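Local structure of geranylgeranyl pyrophosphate synthetase (Pyrococcus horikoshii, 1WY0) at residues L66-P71 with G190-D195; Q260-I265 with D292-Y297. The protein probably catalyses the synthesis of geranylgeranyl diphosphate by prenyl chain elongation. All blocks are in the same frame, centred on the assembly; numbering follows the deposited sequence.

Contact 1: L66-P71 with G190-D195; sequences LRAIYP and GIIGTD
I192 reaches across to A68 and to the backbone next to it. Its branch methyl CG2 does the touching. CG2 of I192 lies 3.9 Å from CB of A68, methyl against methyl. This is the closest approach between the two segments. The same methyl also sits over the peptide link between R67 and A68. CG2 of I192 is 4.2 Å from the carbonyl C of R67 and 4.2 Å from N of A68. The first torsion explains this reach: with CG1 beside the backbone N (chi1 -69°), CG2 is placed anti to that N and points out to the other segment. R67 adds only the root of its side chain, its CB standing 4.5 Å from CG2 of I192. The other branch of I192 runs toward P71, but CD1 of I192 stops 4.8 Å from CG of P71, so that pair meets loosely.

The contact is small, with 124 Å² buried over both sides, and wholly apolar on the side-chain level. More than half of that area belongs to I192. A68 is short, which brings its backbone close to the isoleucine; the two CA atoms are 6.4 Å apart. Neighbours close in around the pair. A68 also packs on V54 and L55 of helix 49-57, and I192 on V138 of helix 132-159 and on I130.

A68 holds the N-cap position of helix 69-90, while I192 lies near the C-terminal end of helix 167-193. The contact thus joins two helix ends at the periphery of the all-helical isoprenoid synthase fold.

Contact 2: Q260-I265 with D292-Y297; sequences QRFLKI and DLLKKY
An antiparallel helix pair frames this contact: helix 256-264 packs against helix 283-296. The short segment axes run at 147° to each other and approach to 11.0 Å. F262 is the central residue. Its CG is anti to the backbone N (chi1 -177°), which turns the ring toward the leucines of the other helix. CD1 of L293 comes in at the ring edge, near the ring plane, and lies 3.7 Å from CB of F262. It is also 3.7 Å from the backbone N of F262. The two side chains slide past each other in opposite directions. L294 crosses F262 at about a right angle, with its CD2 3.8 Å from CE1 of F262. Were F262 replaced by alanine, the ring beside L293 and L294 would be gone, which would probably open a gap between the helices and leave L294 with F250 as its aromatic neighbour. The ring also stacks with F266 and meets F250 and F251, so the leucines border an aromatic cluster. R261 gives L293 only aliphatic CG, while its NE forms a salt bridge with E289 of helix 283-296. The segments thus meet through apolar packing, and the charge pair ties the same helices.

Contacts 1 and 2 lie on opposite sides of the chain's centre. Their centres are 47 Å apart and their nearest atoms about 36 Å apart, so they do not touch. Along the chain they follow in series: 66-71 with 190-195 closes before 260-265 with 292-297 opens. The active site in this family is expected at two aspartate-rich motifs. The first is probably near the C-terminal end of helix 69-90, at the far end from contact 1. The second probably lies on helix 197-224, which follows contact 1 in sequence. A mercury ion site involves Y81, also on helix 69-90, and C150. Neither contact includes these mercury-site residues.

Contact 1: L66-P71 with G190-D195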
loop_
_atom_site.group_PDB
_atom_site.type_symbol
_atom_site.label_atom_id
_atom_site.label_comp_id
_atom_site.label_asym_id
_atom_site.label_seq_id
_atom_site.Cartn_x
_atom_site.Cartn_y
_atom_site.Cartn_z
ATOM N N LEU A 66 4.236 -13.913 -23.512
ATOM C CA LEU A 66 4.890 -12.618 -23.643
ATOM C C LEU A 66 3.958 -11.457 -23.308
ATOM O O LEU A 66 4.374 -10.391 -22.875
ATOM C CB LEU A 66 5.390 -12.478 -25.077
ATOM C CG LEU A 66 6.482 -13.492 -25.415
ATOM C CD1 LEU A 66 6.923 -13.402 -26.876
ATOM C CD2 LEU A 66 7.743 -13.308 -24.571
ATOM N N ARG A 67 2.659 -11.659 -23.564
ATOM C CA ARG A 67 1.727 -10.576 -23.287
ATOM C C ARG A 67 1.318 -10.532 -21.812
ATOM O O ARG A 67 0.664 -9.604 -21.349
ATOM C CB ARG A 67 0.525 -10.714 -24.221
ATOM C CG ARG A 67 0.930 -10.428 -25.669
ATOM C CD ARG A 67 -0.230 -10.588 -26.661
ATOM N NE ARG A 67 -1.218 -9.517 -26.489
ATOM C CZ ARG A 67 -1.007 -8.356 -27.136
ATOM N NH1 ARG A 67 0.053 -8.202 -27.912
ATOM N NH2 ARG A 67 -1.883 -7.359 -26.992
ATOM N N ALA A 68 1.718 -11.588 -21.074
ATOM C CA ALA A 68 1.422 -11.629 -19.646
ATOM C C ALA A 68 2.632 -11.238 -18.791
ATOM O O ALA A 68 2.756 -11.614 -17.629
ATOM C CB ALA A 68 0.982 -13.052 -19.292
ATOM N N ILE A 69 3.547 -10.455 -19.390
ATOM C CA ILE A 69 4.775 -10.104 -18.667
ATOM C C ILE A 69 4.536 -9.028 -17.599
ATOM O O ILE A 69 4.876 -9.159 -16.429
ATOM C CB ILE A 69 5.813 -9.608 -19.679
ATOM C CG1 ILE A 69 6.288 -10.757 -20.573
ATOM C CG2 ILE A 69 7.049 -9.081 -18.927
ATOM C CD1 ILE A 69 6.944 -11.884 -19.767
ATOM N N TYR A 70 3.940 -7.893 -17.955
ATOM C CA TYR A 70 3.700 -6.856 -16.955
ATOM C C TYR A 70 2.713 -7.294 -15.875
ATOM O O TYR A 70 2.843 -6.905 -14.716
ATOM C CB TYR A 70 3.235 -5.558 -17.611
ATOM C CG TYR A 70 4.380 -4.695 -18.078
ATOM C CD1 TYR A 70 4.825 -4.739 -19.396
ATOM C CD2 TYR A 70 5.023 -3.828 -17.195
ATOM C CE1 TYR A 70 5.875 -3.939 -19.825
ATOM C CE2 TYR A 70 6.075 -3.025 -17.613
ATOM C CZ TYR A 70 6.496 -3.082 -18.933
ATOM O OH TYR A 70 7.531 -2.273 -19.352
ATOM N N PRO A 71 1.693 -8.084 -16.243
ATOM C CA PRO A 71 0.741 -8.532 -15.223
ATOM C C PRO A 71 1.423 -9.498 -14.257
ATOM O O PRO A 71 1.050 -9.590 -13.088
ATOM C CB PRO A 71 -0.347 -9.209 -16.050
ATOM C CG PRO A 71 -0.372 -8.368 -17.271
ATOM C CD PRO A 71 1.096 -8.199 -17.585
ATOM N N GLY A 190 -4.258 -17.631 -17.258
ATOM C CA GLY A 190 -5.301 -18.106 -18.148
ATOM C C GLY A 190 -5.997 -16.974 -18.883
ATOM O O GLY A 190 -5.921 -16.880 -20.111
ATOM N N ILE A 191 -6.666 -16.108 -18.126
ATOM C CA ILE A 191 -7.427 -14.987 -18.669
ATOM C C ILE A 191 -6.707 -14.306 -19.839
ATOM O O ILE A 191 -7.309 -13.879 -20.814
ATOM C CB ILE A 191 -7.661 -13.975 -17.547
ATOM C CG1 ILE A 191 -8.657 -14.532 -16.526
ATOM C CG2 ILE A 191 -8.261 -12.681 -18.130
ATOM C CD1 ILE A 191 -8.963 -13.534 -15.408
ATOM N N ILE A 192 -5.373 -14.172 -19.698
ATOM C CA ILE A 192 -4.619 -13.451 -20.719
ATOM C C ILE A 192 -4.523 -14.236 -22.028
ATOM O O ILE A 192 -4.197 -13.706 -23.080
ATOM C CB ILE A 192 -3.211 -13.182 -20.180
ATOM C CG1 ILE A 192 -3.262 -12.157 -19.047
ATOM C CG2 ILE A 192 -2.328 -12.601 -21.300
ATOM C CD1 ILE A 192 -3.840 -10.817 -19.502
ATOM N N GLY A 193 -4.786 -15.553 -21.937
ATOM C CA GLY A 193 -4.590 -16.339 -23.151
ATOM C C GLY A 193 -5.794 -17.227 -23.513
ATOM O O GLY A 193 -5.756 -17.999 -24.464
ATOM N N THR A 194 -6.878 -17.137 -22.717
ATOM C CA THR A 194 -7.995 -18.038 -23.002
ATOM C C THR A 194 -9.331 -17.491 -22.489
ATOM O O THR A 194 -9.416 -16.829 -21.465
ATOM C CB THR A 194 -7.707 -19.383 -22.337
ATOM O OG1 THR A 194 -8.586 -20.368 -22.885
ATOM C CG2 THR A 194 -7.956 -19.287 -20.827
ATOM N N ASP A 195 -10.394 -17.767 -23.272
ATOM C CA ASP A 195 -11.735 -17.383 -22.843
ATOM C C ASP A 195 -12.551 -18.607 -22.415
ATOM O O ASP A 195 -13.774 -18.630 -22.468
ATOM C CB ASP A 195 -12.433 -16.679 -24.010
ATOM C CG ASP A 195 -12.005 -15.219 -24.052
ATOM O OD1 ASP A 195 -12.514 -14.447 -23.237
ATOM O OD2 ASP A 195 -11.173 -14.872 -24.885
#

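Contact 2: Q260-I265 with D292-Y297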
loop_
_atom_site.group_PDB
_atom_site.type_symbol
_atom_site.label_atom_id
_atom_site.label_comp_id
_atom_site.label_asym_id
_atom_site.label_seq_id
_atom_site.Cartn_x
_atom_site.Cartn_y
_atom_site.Cartn_z
ATOM N N GLN A 260 -1.332 -27.923 27.986
ATOM C CA GLN A 260 -0.771 -26.989 28.966
ATOM C C GLN A 260 0.753 -27.046 29.024
ATOM O O GLN A 260 1.413 -26.031 29.203
ATOM C CB GLN A 260 -1.336 -27.274 30.360
ATOM C CG GLN A 260 -2.854 -27.220 30.439
ATOM C CD GLN A 260 -3.409 -25.915 29.912
ATOM O OE1 GLN A 260 -3.082 -24.839 30.420
ATOM N NE2 GLN A 260 -4.255 -25.999 28.887
ATOM N N ARG A 261 1.310 -28.240 28.891
ATOM C CA ARG A 261 2.767 -28.322 28.883
ATOM C C ARG A 261 3.344 -27.735 27.588
ATOM O O ARG A 261 4.346 -27.028 27.562
ATOM C CB ARG A 261 3.140 -29.799 29.018
ATOM C CG ARG A 261 4.649 -30.033 29.036
ATOM C CD ARG A 261 5.378 -29.067 29.972
ATOM N NE ARG A 261 6.797 -29.417 30.065
ATOM C CZ ARG A 261 7.627 -28.503 30.589
ATOM N NH1 ARG A 261 7.153 -27.345 31.013
ATOM N NH2 ARG A 261 8.934 -28.761 30.652
ATOM N N PHE A 262 2.673 -28.081 26.476
ATOM C CA PHE A 262 3.082 -27.544 25.186
ATOM C C PHE A 262 3.087 -26.010 25.194
ATOM O O PHE A 262 3.921 -25.351 24.587
ATOM C CB PHE A 262 2.084 -28.054 24.149
ATOM C CG PHE A 262 2.492 -27.588 22.784
ATOM C CD1 PHE A 262 3.537 -28.227 22.127
ATOM C CD2 PHE A 262 1.777 -26.584 22.156
ATOM C CE1 PHE A 262 3.860 -27.860 20.829
ATOM C CE2 PHE A 262 2.106 -26.222 20.854
ATOM C CZ PHE A 262 3.145 -26.858 20.187
ATOM N N LEU A 263 2.078 -25.445 25.886
ATOM C CA LEU A 263 1.949 -23.992 25.905
ATOM C C LEU A 263 3.049 -23.315 26.727
ATOM O O LEU A 263 3.445 -22.183 26.478
ATOM C CB LEU A 263 0.569 -23.634 26.460
ATOM C CG LEU A 263 -0.479 -23.486 25.355
ATOM C CD1 LEU A 263 -1.810 -22.947 25.883
ATOM C CD2 LEU A 263 -0.042 -22.532 24.244
ATOM N N LYS A 264 3.520 -24.021 27.767
ATOM C CA LYS A 264 4.640 -23.477 28.517
ATOM C C LYS A 264 5.860 -23.295 27.607
ATOM O O LYS A 264 6.526 -22.268 27.600
ATOM C CB LYS A 264 4.972 -24.434 29.659
ATOM C CG LYS A 264 4.130 -24.163 30.908
ATOM C CD LYS A 264 4.764 -24.745 32.169
ATOM C CE LYS A 264 4.072 -26.034 32.622
ATOM N NZ LYS A 264 5.013 -26.854 33.377
ATOM N N ILE A 265 6.150 -24.361 26.833
ATOM C CA ILE A 265 7.356 -24.349 26.010
ATOM C C ILE A 265 7.077 -23.961 24.553
ATOM O O ILE A 265 7.773 -24.368 23.631
ATOM C CB ILE A 265 7.978 -25.746 26.054
ATOM C CG1 ILE A 265 6.964 -26.785 25.572
ATOM C CG2 ILE A 265 8.369 -26.100 27.499
ATOM C CD1 ILE A 265 7.507 -28.210 25.665
ATOM N N ASP A 292 7.798 -33.675 20.182
ATOM C CA ASP A 292 7.344 -34.996 20.595
ATOM C C ASP A 292 5.853 -34.965 20.923
ATOM O O ASP A 292 5.119 -35.916 20.643
ATOM C CB ASP A 292 8.129 -35.477 21.815
ATOM C CG ASP A 292 9.525 -35.946 21.459
ATOM O OD1 ASP A 292 9.752 -36.295 20.277
ATOM O OD2 ASP A 292 10.389 -35.980 22.363
ATOM N N LEU A 293 5.412 -33.869 21.529
ATOM C CA LEU A 293 4.009 -33.713 21.877
ATOM C C LEU A 293 3.171 -33.692 20.609
ATOM O O LEU A 293 2.076 -34.231 20.581
ATOM C CB LEU A 293 3.794 -32.424 22.670
ATOM C CG LEU A 293 4.045 -32.564 24.166
ATOM C CD1 LEU A 293 3.826 -31.234 24.865
ATOM C CD2 LEU A 293 3.109 -33.620 24.726
ATOM N N LEU A 294 3.705 -33.077 19.561
ATOM C CA LEU A 294 3.020 -32.982 18.278
ATOM C C LEU A 294 2.925 -34.332 17.558
ATOM O O LEU A 294 1.912 -34.640 16.921
ATOM C CB LEU A 294 3.751 -31.983 17.374
ATOM C CG LEU A 294 3.835 -30.526 17.841
ATOM C CD1 LEU A 294 4.625 -29.722 16.831
ATOM C CD2 LEU A 294 2.432 -29.952 18.010
ATOM N N LYS A 295 3.986 -35.128 17.652
ATOM C CA LYS A 295 4.022 -36.430 16.987
ATOM C C LYS A 295 3.069 -37.418 17.663
ATOM O O LYS A 295 2.473 -38.293 17.048
ATOM C CB LYS A 295 5.448 -36.973 17.088
ATOM C CG LYS A 295 6.416 -36.317 16.107
ATOM C CD LYS A 295 7.829 -36.875 16.275
ATOM C CE LYS A 295 8.831 -36.282 15.277
ATOM N NZ LYS A 295 10.130 -36.942 15.427
ATOM N N LYS A 296 2.984 -37.270 18.997
ATOM C CA LYS A 296 2.083 -38.109 19.778
ATOM C C LYS A 296 0.683 -38.163 19.163
ATOM O O LYS A 296 -0.002 -39.176 19.206
ATOM C CB LYS A 296 2.009 -37.508 21.181
ATOM C CG LYS A 296 1.181 -38.345 22.163
ATOM C CD LYS A 296 1.360 -37.853 23.604
ATOM C CE LYS A 296 0.374 -38.479 24.602
ATOM N NZ LYS A 296 0.513 -37.830 25.909
ATOM N N TYR A 297 0.250 -37.010 18.605
ATOM C CA TYR A 297 -1.105 -36.931 18.064
ATOM C C TYR A 297 -1.139 -36.918 16.528
ATOM O O TYR A 297 -2.142 -36.581 15.912
ATOM C CB TYR A 297 -1.771 -35.660 18.602
ATOM C CG TYR A 297 -1.955 -35.756 20.075
ATOM C CD1 TYR A 297 -3.084 -36.379 20.599
ATOM C CD2 TYR A 297 -1.019 -35.187 20.936
ATOM C CE1 TYR A 297 -3.272 -36.441 21.971
ATOM C CE2 TYR A 297 -1.209 -35.239 22.307
ATOM C CZ TYR A 297 -2.333 -35.861 22.825
ATOM O OH TYR A 297 -2.515 -35.940 24.193
#